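Local coordinates for protein adenylate kinase (Cryptosporidium parvum Iowa II, PDB 3BE4) that probably transfers a phosphoryl group from ATP to AMP as a nucleoside monophosphate kinase, and here binds the bisubstrate inhibitor bis(adenosine)-5'-pentaphosphate, at residues Gln21-Ile25 with Val209-Lys214; Leu10-Ser16 with Ile116-Ile120; Gly139-His143 with Asp155-Gly159. All coordinates share one frame; numbering follows the deposited sequence.

How the interactions relate
The chain starts with strand 7-12, whose end runs into the P-loop of interaction 2 and then into helix 18-29, which supplies the first half of interaction 1. Strand 114-119 returns beside strand 7-12 and closes interaction 2 between adjacent strands of the central parallel sheet. Interaction 3 follows as a short local loop in the lid, from strand 141-143 to 155-159, and lies wholly within the long span that interaction 1 closes when helix 206-216 reaches helix 18-29. Interactions 1 and 2 cross along the chain and touch in the core, where I213 CD1 packs on F118 CZ at 3.6 Å. Interactions 2 and 3 do not meet, but both reach the bound inhibitor.

Interaction 1: residues Gln21-Ile25 with Val209-Lys214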
# COMPACT_ATOMS: atom_id res chain seq x y z
N GLN A 21 7.71 -0.72 3.74
CA GLN A 21 7.93 0.47 4.65
C GLN A 21 6.84 0.51 5.70
O GLN A 21 7.08 1.01 6.80
CB GLN A 21 7.99 1.71 3.81
CG GLN A 21 9.25 1.68 2.91
CD GLN A 21 10.59 1.51 3.71
OE1 GLN A 21 10.68 2.12 4.81
NE2 GLN A 21 11.61 0.90 3.13
N CYS A 22 5.64 0.02 5.41
CA CYS A 22 4.55 0.08 6.43
C CYS A 22 4.86 -0.78 7.66
O CYS A 22 4.31 -0.58 8.70
CB CYS A 22 3.18 -0.22 5.86
SG CYS A 22 2.63 1.08 4.79
N GLU A 23 5.70 -1.79 7.47
CA GLU A 23 6.10 -2.57 8.63
C GLU A 23 6.79 -1.70 9.64
O GLU A 23 6.51 -1.83 10.86
CB GLU A 23 7.02 -3.76 8.22
CG GLU A 23 7.58 -4.47 9.49
CD GLU A 23 6.78 -5.77 9.70
OE1 GLU A 23 5.53 -5.79 9.42
OE2 GLU A 23 7.45 -6.79 10.05
N PHE A 24 7.75 -0.86 9.26
CA PHE A 24 8.42 -0.02 10.32
C PHE A 24 7.44 1.04 10.70
O PHE A 24 7.44 1.44 11.83
CB PHE A 24 9.84 0.60 10.03
CG PHE A 24 9.83 2.05 9.55
CD1 PHE A 24 9.65 2.29 8.18
CD2 PHE A 24 10.08 3.11 10.37
CE1 PHE A 24 9.64 3.59 7.61
CE2 PHE A 24 10.09 4.42 9.86
CZ PHE A 24 9.84 4.68 8.42
N ILE A 25 6.69 1.62 9.75
CA ILE A 25 5.81 2.74 10.16
C ILE A 25 4.78 2.31 11.20
O ILE A 25 4.50 3.03 12.17
CB ILE A 25 5.11 3.29 8.88
CG1 ILE A 25 6.11 4.00 7.95
CG2 ILE A 25 3.97 4.27 9.28
CD1 ILE A 25 5.46 4.38 6.55
N VAL A 209 15.56 3.79 2.24
CA VAL A 209 14.27 4.38 2.05
C VAL A 209 13.60 4.70 3.42
O VAL A 209 12.97 5.74 3.53
CB VAL A 209 13.34 3.39 1.19
CG1 VAL A 209 11.92 3.96 1.03
CG2 VAL A 209 14.06 3.05 -0.12
N THR A 210 13.78 3.80 4.40
CA THR A 210 13.25 3.99 5.74
C THR A 210 13.86 5.30 6.27
O THR A 210 13.10 6.10 6.82
CB THR A 210 13.62 2.86 6.60
OG1 THR A 210 12.92 1.66 6.19
CG2 THR A 210 13.25 3.11 8.10
N GLU A 211 15.19 5.51 6.17
CA GLU A 211 15.72 6.80 6.66
C GLU A 211 15.15 8.02 5.95
O GLU A 211 14.89 9.04 6.60
CB GLU A 211 17.28 6.80 6.74
CG GLU A 211 17.89 5.83 7.78
CD GLU A 211 17.26 5.92 9.18
OE1 GLU A 211 17.22 7.07 9.71
OE2 GLU A 211 16.74 4.87 9.69
N GLN A 212 14.82 7.99 4.65
CA GLN A 212 14.24 9.08 4.07
C GLN A 212 12.83 9.32 4.53
O GLN A 212 12.40 10.48 4.57
CB GLN A 212 14.19 8.89 2.56
CG GLN A 212 15.53 8.92 1.85
CD GLN A 212 15.18 8.64 0.39
OE1 GLN A 212 14.71 9.45 -0.35
NE2 GLN A 212 15.28 7.32 0.04
N ILE A 213 12.10 8.24 4.79
CA ILE A 213 10.81 8.39 5.35
C ILE A 213 10.82 8.99 6.77
O ILE A 213 10.02 9.92 7.04
CB ILE A 213 9.98 7.07 5.26
CG1 ILE A 213 9.74 6.79 3.75
CG2 ILE A 213 8.64 7.25 6.10
CD1 ILE A 213 9.09 5.38 3.60
N LYS A 214 11.71 8.54 7.59
CA LYS A 214 11.85 9.12 8.95
C LYS A 214 12.15 10.63 8.92
O LYS A 214 11.71 11.39 9.81
CB LYS A 214 12.95 8.44 9.73
CG LYS A 214 12.59 7.05 10.22
CD LYS A 214 13.75 6.28 10.73
CE LYS A 214 13.23 5.18 11.62
NZ LYS A 214 14.27 4.60 12.49
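T210 lays its methyl on the ring of F24 while its hydroxyl bonds to Q21, and with V209, I213 and K214 it packs the C-terminal helix 206-216 on helix 18-29, the helix that follows the P-loop in the adenylate kinase fold. The two short segments cross at -49°, their axes 10.6 Å apart. CG2 of T210 stands 3.5 Å from the centroid of the F24 ring, 5° off its normal, a CH-pi contact almost straight over the centre. On the opposite face of that ring lies CG1 of I25, so the phenyl is sandwiched by aliphatic carbons. I213 comes instead to the ring's edge, CG2 to F24 CZ at 3.7 Å, and the alkyl chain of K214 passes CE2 obliquely before its amine reaches E28 in a salt bridge. In T210, CG2 is anti to the backbone N and faces F24. Q21, bent at chi2, brings its CG against CD1 of I213 and its NE2 beside CB of V209; that NE2 also bonds to the carbonyl of P206, which T210 OG1 contacts as well. The T210 hydroxyl donates to Q21 OE1 at 2.7 Å, arriving in the carbonyl plane on a lone pair, with a C=O...O angle of 115°.

Interaction 2: residues Leu10-Ser16 with Ile116-Ile120. With AP5 (bis(adenosine)-5'-pentaphosphate), chain C.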
# COMPACT_ATOMS: atom_id res chain seq x y z
N LEU A 10 0.70 6.69 1.45
CA LEU A 10 1.85 6.37 0.57
C LEU A 10 1.32 6.19 -0.89
O LEU A 10 0.34 5.45 -1.13
CB LEU A 10 2.45 5.08 1.03
CG LEU A 10 2.89 5.06 2.52
CD1 LEU A 10 3.64 3.79 2.74
CD2 LEU A 10 3.69 6.25 2.87
N ILE A 11 1.89 6.88 -1.90
CA ILE A 11 1.45 6.63 -3.26
C ILE A 11 2.75 6.17 -3.97
O ILE A 11 3.86 6.66 -3.73
CB ILE A 11 1.11 8.00 -3.94
CG1 ILE A 11 -0.18 8.56 -3.34
CG2 ILE A 11 0.79 7.78 -5.47
CD1 ILE A 11 -0.40 10.01 -3.88
N GLY A 12 2.60 5.23 -4.85
CA GLY A 12 3.81 4.83 -5.58
C GLY A 12 3.34 3.68 -6.48
O GLY A 12 2.28 3.10 -6.27
N ALA A 13 4.18 3.41 -7.46
CA ALA A 13 3.88 2.32 -8.43
C ALA A 13 3.56 1.03 -7.70
O ALA A 13 4.12 0.80 -6.60
CB ALA A 13 5.03 2.18 -9.36
N PRO A 14 2.76 0.12 -8.27
CA PRO A 14 2.61 -1.21 -7.77
C PRO A 14 4.04 -1.81 -7.62
O PRO A 14 4.91 -1.70 -8.47
CB PRO A 14 1.77 -1.91 -8.85
CG PRO A 14 1.98 -1.01 -10.06
CD PRO A 14 1.99 0.33 -9.56
N GLY A 15 4.35 -2.39 -6.46
CA GLY A 15 5.65 -2.94 -6.36
C GLY A 15 6.80 -2.06 -5.82
O GLY A 15 7.96 -2.50 -5.67
N SER A 16 6.46 -0.82 -5.40
CA SER A 16 7.44 0.17 -5.06
C SER A 16 7.99 0.06 -3.63
O SER A 16 8.92 0.83 -3.34
CB SER A 16 6.92 1.59 -5.38
OG SER A 16 5.65 1.80 -4.67
N ILE A 116 3.32 10.66 0.89
CA ILE A 116 4.73 10.38 0.55
C ILE A 116 4.67 9.62 -0.77
O ILE A 116 4.06 8.52 -0.87
CB ILE A 116 5.39 9.47 1.60
CG1 ILE A 116 5.50 10.31 2.86
CG2 ILE A 116 6.88 9.12 1.18
CD1 ILE A 116 6.22 9.58 4.12
N TYR A 117 5.38 10.13 -1.77
CA TYR A 117 5.33 9.55 -3.11
C TYR A 117 6.66 8.79 -3.33
O TYR A 117 7.76 9.35 -3.20
CB TYR A 117 5.20 10.67 -4.14
CG TYR A 117 5.34 10.24 -5.61
CD1 TYR A 117 4.87 9.04 -6.09
CD2 TYR A 117 5.94 11.12 -6.49
CE1 TYR A 117 5.09 8.64 -7.48
CE2 TYR A 117 6.11 10.77 -7.81
CZ TYR A 117 5.71 9.55 -8.27
OH TYR A 117 5.92 9.33 -9.62
N PHE A 118 6.56 7.50 -3.62
CA PHE A 118 7.74 6.64 -3.76
C PHE A 118 8.15 6.71 -5.24
O PHE A 118 7.43 6.18 -6.12
CB PHE A 118 7.36 5.17 -3.48
CG PHE A 118 7.30 4.83 -1.98
CD1 PHE A 118 6.62 5.66 -1.03
CD2 PHE A 118 7.89 3.66 -1.53
CE1 PHE A 118 6.61 5.28 0.35
CE2 PHE A 118 7.83 3.27 -0.24
CZ PHE A 118 7.24 4.09 0.77
N GLU A 119 9.25 7.40 -5.53
CA GLU A 119 9.66 7.49 -6.95
C GLU A 119 10.51 6.30 -7.34
O GLU A 119 11.52 6.01 -6.74
CB GLU A 119 10.46 8.76 -7.17
CG GLU A 119 9.61 9.94 -6.99
CD GLU A 119 10.37 11.25 -7.40
OE1 GLU A 119 11.40 11.57 -6.75
OE2 GLU A 119 9.91 11.96 -8.37
N ILE A 120 10.10 5.66 -8.41
CA ILE A 120 10.86 4.41 -8.85
C ILE A 120 10.40 4.15 -10.24
O ILE A 120 9.23 4.37 -10.56
CB ILE A 120 10.61 3.21 -7.90
CG1 ILE A 120 11.34 1.96 -8.42
CG2 ILE A 120 9.17 2.98 -7.75
CD1 ILE A 120 11.40 0.82 -7.35
PA AP5 C . -1.83 -4.32 -3.77
O1A AP5 C . -1.74 -5.56 -2.86
O2A AP5 C . -1.71 -3.00 -3.19
O3A AP5 C . -0.79 -4.49 -4.97
PB AP5 C . -0.03 -3.41 -5.85
O1B AP5 C . -0.78 -2.17 -5.93
O2B AP5 C . 0.43 -4.13 -7.12
O3B AP5 C . 1.30 -3.15 -4.86
PG AP5 C . 2.21 -4.19 -4.13
O1G AP5 C . 2.63 -5.21 -5.13
O2G AP5 C . 1.49 -4.60 -2.91
O3G AP5 C . 3.40 -3.19 -3.84
PD AP5 C . 4.08 -2.57 -2.49
O1D AP5 C . 3.27 -3.00 -1.34
O2D AP5 C . 4.31 -1.15 -2.80
O3D AP5 C . 5.52 -3.26 -2.51
PE AP5 C . 6.10 -4.36 -1.51
O1E AP5 C . 5.24 -5.50 -1.54
O2E AP5 C . 6.45 -3.75 -0.17
O5F AP5 C . -3.21 -4.29 -4.58
C5F AP5 C . -3.58 -5.58 -5.09
C4F AP5 C . -4.64 -5.22 -6.22
O4F AP5 C . -5.87 -5.01 -5.55
C3F AP5 C . -4.43 -4.03 -7.07
O3F AP5 C . -3.57 -4.30 -8.15
C2F AP5 C . -5.89 -3.84 -7.52
O2F AP5 C . -6.31 -4.94 -8.42
C1F AP5 C . -6.67 -4.02 -6.23
N9A AP5 C . -6.72 -2.78 -5.50
C8A AP5 C . -6.03 -2.56 -4.27
N7A AP5 C . -6.27 -1.35 -3.82
C5A AP5 C . -7.18 -0.75 -4.72
C6A AP5 C . -7.82 0.48 -4.69
N6A AP5 C . -7.60 1.52 -3.88
N1A AP5 C . -8.68 0.70 -5.80
C2A AP5 C . -8.89 -0.28 -6.65
N3A AP5 C . -8.31 -1.50 -6.71
C4A AP5 C . -7.45 -1.76 -5.61
O5J AP5 C . 7.50 -4.62 -2.18
C5J AP5 C . 7.58 -5.39 -3.48
C4J AP5 C . 8.91 -6.16 -3.40
O4J AP5 C . 10.09 -5.34 -3.33
C3J AP5 C . 8.91 -7.19 -2.26
O3J AP5 C . 9.57 -8.36 -2.69
C2J AP5 C . 9.82 -6.44 -1.33
O2J AP5 C . 10.52 -7.33 -0.48
C1J AP5 C . 10.88 -5.77 -2.09
N9B AP5 C . 11.43 -4.53 -1.63
C8B AP5 C . 10.79 -3.56 -0.87
N7B AP5 C . 11.64 -2.53 -0.72
C5B AP5 C . 12.82 -2.83 -1.36
C6B AP5 C . 13.99 -2.08 -1.68
N6B AP5 C . 14.13 -0.84 -1.21
N1B AP5 C . 14.97 -2.69 -2.41
C2B AP5 C . 14.75 -3.96 -2.95
N3B AP5 C . 13.61 -4.70 -2.76
C4B AP5 C . 12.59 -4.09 -2.04
O HOH W 1 6.16 5.19 -8.17
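The carbonyl of I11 takes the backbone N-H of F118, I11 O to F118 N being 2.8 Å. CA of Y117 also approaches this oxygen, in a CA-H...O contact, and the Y117 ring turns its edge to it, through CD1. The neighbouring bond runs the other way, from I11 N to I116 O at 2.9 Å, completing a parallel ladder. Beyond it a water takes over: it accepts from A13 N and donates to F118 O at 2.6 Å, bridging the strands where they part. This is the centre of the parallel sheet of a P-loop NTPase, strand 7-12 lying between strands 86-89 and 114-119 and leading into the phosphate-binding loop. In that loop A13 to S16 form a type II turn. S16 OG, swung between its own backbone N and carbonyl carbon (chi1 57°), donates to A13 O at 2.7 Å in the carbonyl plane. G15 N points to the inhibitor and donates to AP5 O3G at 2.9 Å. On the strands that lead into the loop, L10, I116 and F118 share one face of the sheet. L10 and I116 lie side by side, CD2 of L10 against I116 CB, while L10 CD2 comes 4.0 Å from F118 CE1. The other end of the F118 ring turns its edge to S16 O, and S16 CB rests on I120 CG2 at 3.6 Å.

Interaction 3: residues Gly139-His143 with Asp155-Gly159; sequences GRIYH and DDVTG. With AP5 (bis(adenosine)-5'-pentaphosphate), chain C.
R140 and D155 meet side-on in a two-pronged salt bridge: NE of R140 bonds to OD1 of D155 at 2.9 Å and NH2 of R140 to OD2 of D155 at 2.8 Å. The guanidinium and carboxylate planes are 27° apart, and both oxygens are met on their syn sides. The bend of the arginine chain at chi3 (-80°) turns its NE edge to the acid. OD1 has a second donor in Y142 OH, 2.7 Å from D155 OD1 and arriving from above the carboxylate plane. That hydroxyl in turn accepts from D156 N at 3.0 Å, with an N-H...O angle of 169°, so the tyrosine oxygen bridges the carboxylate and the backbone just after it. On the anti side OD2 is gripped by T158 N and by T158 OG1, each 2.9 Å from it; the bond from the amide makes an Asx motif. Five sound bonds therefore hold this buried carboxylate, which probably stabilises its charged form. All of this lies in the lid of adenylate kinase, where strand 141-143 runs beside the inhibitor and the loop carrying D155 meets the side chains of R140 and Y142. Y142 serves both loop and inhibitor, since its carbonyl accepts from the ribose hydroxyl O3J of AP5. V157 covers one face of the R140 guanidinium, CG2 standing 3.6 Å above its centre, and the T158 methyl sits at the guanidinium edge. D156 turns its carboxylate toward the edge of the Y142 ring, steeply inclined to it, while its OD1 accepts from K150 N.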
# COMPACT_ATOMS: atom_id res chain seq x y z
N GLY A 139 0.50 -10.83 5.51
CA GLY A 139 0.73 -9.86 4.39
C GLY A 139 2.23 -9.48 4.39
O GLY A 139 2.64 -8.62 3.60
N ARG A 140 3.05 -9.99 5.34
CA ARG A 140 4.46 -9.68 5.29
C ARG A 140 5.09 -10.09 3.93
O ARG A 140 4.72 -11.11 3.36
CB ARG A 140 5.26 -10.38 6.36
CG ARG A 140 5.05 -9.70 7.82
CD ARG A 140 6.01 -10.37 8.85
NE ARG A 140 5.41 -11.64 9.28
CZ ARG A 140 4.35 -11.77 10.11
NH1 ARG A 140 3.75 -10.69 10.66
NH2 ARG A 140 3.87 -12.98 10.42
N ILE A 141 6.06 -9.30 3.52
CA ILE A 141 6.65 -9.56 2.18
C ILE A 141 8.15 -9.66 2.30
O ILE A 141 8.85 -8.97 3.17
CB ILE A 141 6.59 -8.36 1.14
CG1 ILE A 141 6.31 -6.97 1.68
CG2 ILE A 141 6.53 -8.70 -0.31
CD1 ILE A 141 5.02 -6.40 2.24
N TYR A 142 8.69 -10.48 1.40
CA TYR A 142 10.17 -10.66 1.34
C TYR A 142 10.62 -10.59 -0.11
O TYR A 142 9.74 -10.60 -1.04
CB TYR A 142 10.56 -12.01 1.86
CG TYR A 142 10.06 -12.24 3.29
CD1 TYR A 142 10.92 -11.99 4.36
CD2 TYR A 142 8.77 -12.66 3.54
CE1 TYR A 142 10.47 -12.17 5.66
CE2 TYR A 142 8.29 -12.83 4.83
CZ TYR A 142 9.18 -12.61 5.87
OH TYR A 142 8.68 -12.80 7.20
N HIS A 143 11.91 -10.48 -0.31
CA HIS A 143 12.43 -10.50 -1.71
C HIS A 143 13.63 -11.48 -1.68
O HIS A 143 14.54 -11.26 -0.85
CB HIS A 143 12.91 -9.10 -2.12
CG HIS A 143 13.15 -9.05 -3.62
ND1 HIS A 143 14.31 -9.59 -4.18
CD2 HIS A 143 12.43 -8.52 -4.63
CE1 HIS A 143 14.26 -9.41 -5.51
NE2 HIS A 143 13.14 -8.76 -5.79
N ASP A 155 8.21 -17.66 6.74
CA ASP A 155 8.01 -16.41 7.42
C ASP A 155 8.86 -16.31 8.70
O ASP A 155 8.95 -17.26 9.55
CB ASP A 155 6.55 -16.29 7.67
CG ASP A 155 6.19 -15.00 8.40
OD1 ASP A 155 6.35 -13.94 7.84
OD2 ASP A 155 5.60 -15.06 9.56
N ASP A 156 9.44 -15.13 8.90
CA ASP A 156 10.32 -14.89 10.07
C ASP A 156 9.57 -14.99 11.39
O ASP A 156 10.18 -15.36 12.39
CB ASP A 156 10.81 -13.44 10.01
CG ASP A 156 11.87 -13.21 8.95
OD1 ASP A 156 12.40 -14.18 8.38
OD2 ASP A 156 12.31 -12.03 8.78
N VAL A 157 8.30 -14.62 11.40
CA VAL A 157 7.55 -14.53 12.67
C VAL A 157 6.91 -15.89 12.98
O VAL A 157 7.08 -16.43 14.12
CB VAL A 157 6.51 -13.39 12.70
CG1 VAL A 157 5.76 -13.40 14.09
CG2 VAL A 157 7.11 -12.03 12.47
N THR A 158 6.19 -16.45 12.02
CA THR A 158 5.39 -17.74 12.21
C THR A 158 6.05 -19.04 11.76
O THR A 158 5.58 -20.12 12.14
CB THR A 158 4.09 -17.69 11.52
OG1 THR A 158 4.36 -17.64 10.08
CG2 THR A 158 3.29 -16.40 11.93
N GLY A 159 7.09 -18.97 10.94
CA GLY A 159 7.66 -20.17 10.35
C GLY A 159 6.78 -20.76 9.25
O GLY A 159 7.09 -21.85 8.76
PA AP5 C . -1.83 -4.32 -3.77
O1A AP5 C . -1.74 -5.56 -2.86
O2A AP5 C . -1.71 -3.00 -3.19
O3A AP5 C . -0.79 -4.49 -4.97
PB AP5 C . -0.03 -3.41 -5.85
O1B AP5 C . -0.78 -2.17 -5.93
O2B AP5 C . 0.43 -4.13 -7.12
O3B AP5 C . 1.30 -3.15 -4.86
PG AP5 C . 2.21 -4.19 -4.13
O1G AP5 C . 2.63 -5.21 -5.13
O2G AP5 C . 1.49 -4.60 -2.91
O3G AP5 C . 3.40 -3.19 -3.84
PD AP5 C . 4.08 -2.57 -2.49
O1D AP5 C . 3.27 -3.00 -1.34
O2D AP5 C . 4.31 -1.15 -2.80
O3D AP5 C . 5.52 -3.26 -2.51
PE AP5 C . 6.10 -4.36 -1.51
O1E AP5 C . 5.24 -5.50 -1.54
O2E AP5 C . 6.45 -3.75 -0.17
O5F AP5 C . -3.21 -4.29 -4.58
C5F AP5 C . -3.58 -5.58 -5.09
C4F AP5 C . -4.64 -5.22 -6.22
O4F AP5 C . -5.87 -5.01 -5.55
C3F AP5 C . -4.43 -4.03 -7.07
O3F AP5 C . -3.57 -4.30 -8.15
C2F AP5 C . -5.89 -3.84 -7.52
O2F AP5 C . -6.31 -4.94 -8.42
C1F AP5 C . -6.67 -4.02 -6.23
N9A AP5 C . -6.72 -2.78 -5.50
C8A AP5 C . -6.03 -2.56 -4.27
N7A AP5 C . -6.27 -1.35 -3.82
C5A AP5 C . -7.18 -0.75 -4.72
C6A AP5 C . -7.82 0.48 -4.69
N6A AP5 C . -7.60 1.52 -3.88
N1A AP5 C . -8.68 0.70 -5.80
C2A AP5 C . -8.89 -0.28 -6.65
N3A AP5 C . -8.31 -1.50 -6.71
C4A AP5 C . -7.45 -1.76 -5.61
O5J AP5 C . 7.50 -4.62 -2.18
C5J AP5 C . 7.58 -5.39 -3.48
C4J AP5 C . 8.91 -6.16 -3.40
O4J AP5 C . 10.09 -5.34 -3.33
C3J AP5 C . 8.91 -7.19 -2.26
O3J AP5 C . 9.57 -8.36 -2.69
C2J AP5 C . 9.82 -6.44 -1.33
O2J AP5 C . 10.52 -7.33 -0.48
C1J AP5 C . 10.88 -5.77 -2.09
N9B AP5 C . 11.43 -4.53 -1.63
C8B AP5 C . 10.79 -3.56 -0.87
N7B AP5 C . 11.64 -2.53 -0.72
C5B AP5 C . 12.82 -2.83 -1.36
C6B AP5 C . 13.99 -2.08 -1.68
N6B AP5 C . 14.13 -0.84 -1.21
N1B AP5 C . 14.97 -2.69 -2.41
C2B AP5 C . 14.75 -3.96 -2.95
N3B AP5 C . 13.61 -4.70 -2.76
C4B AP5 C . 12.59 -4.09 -2.04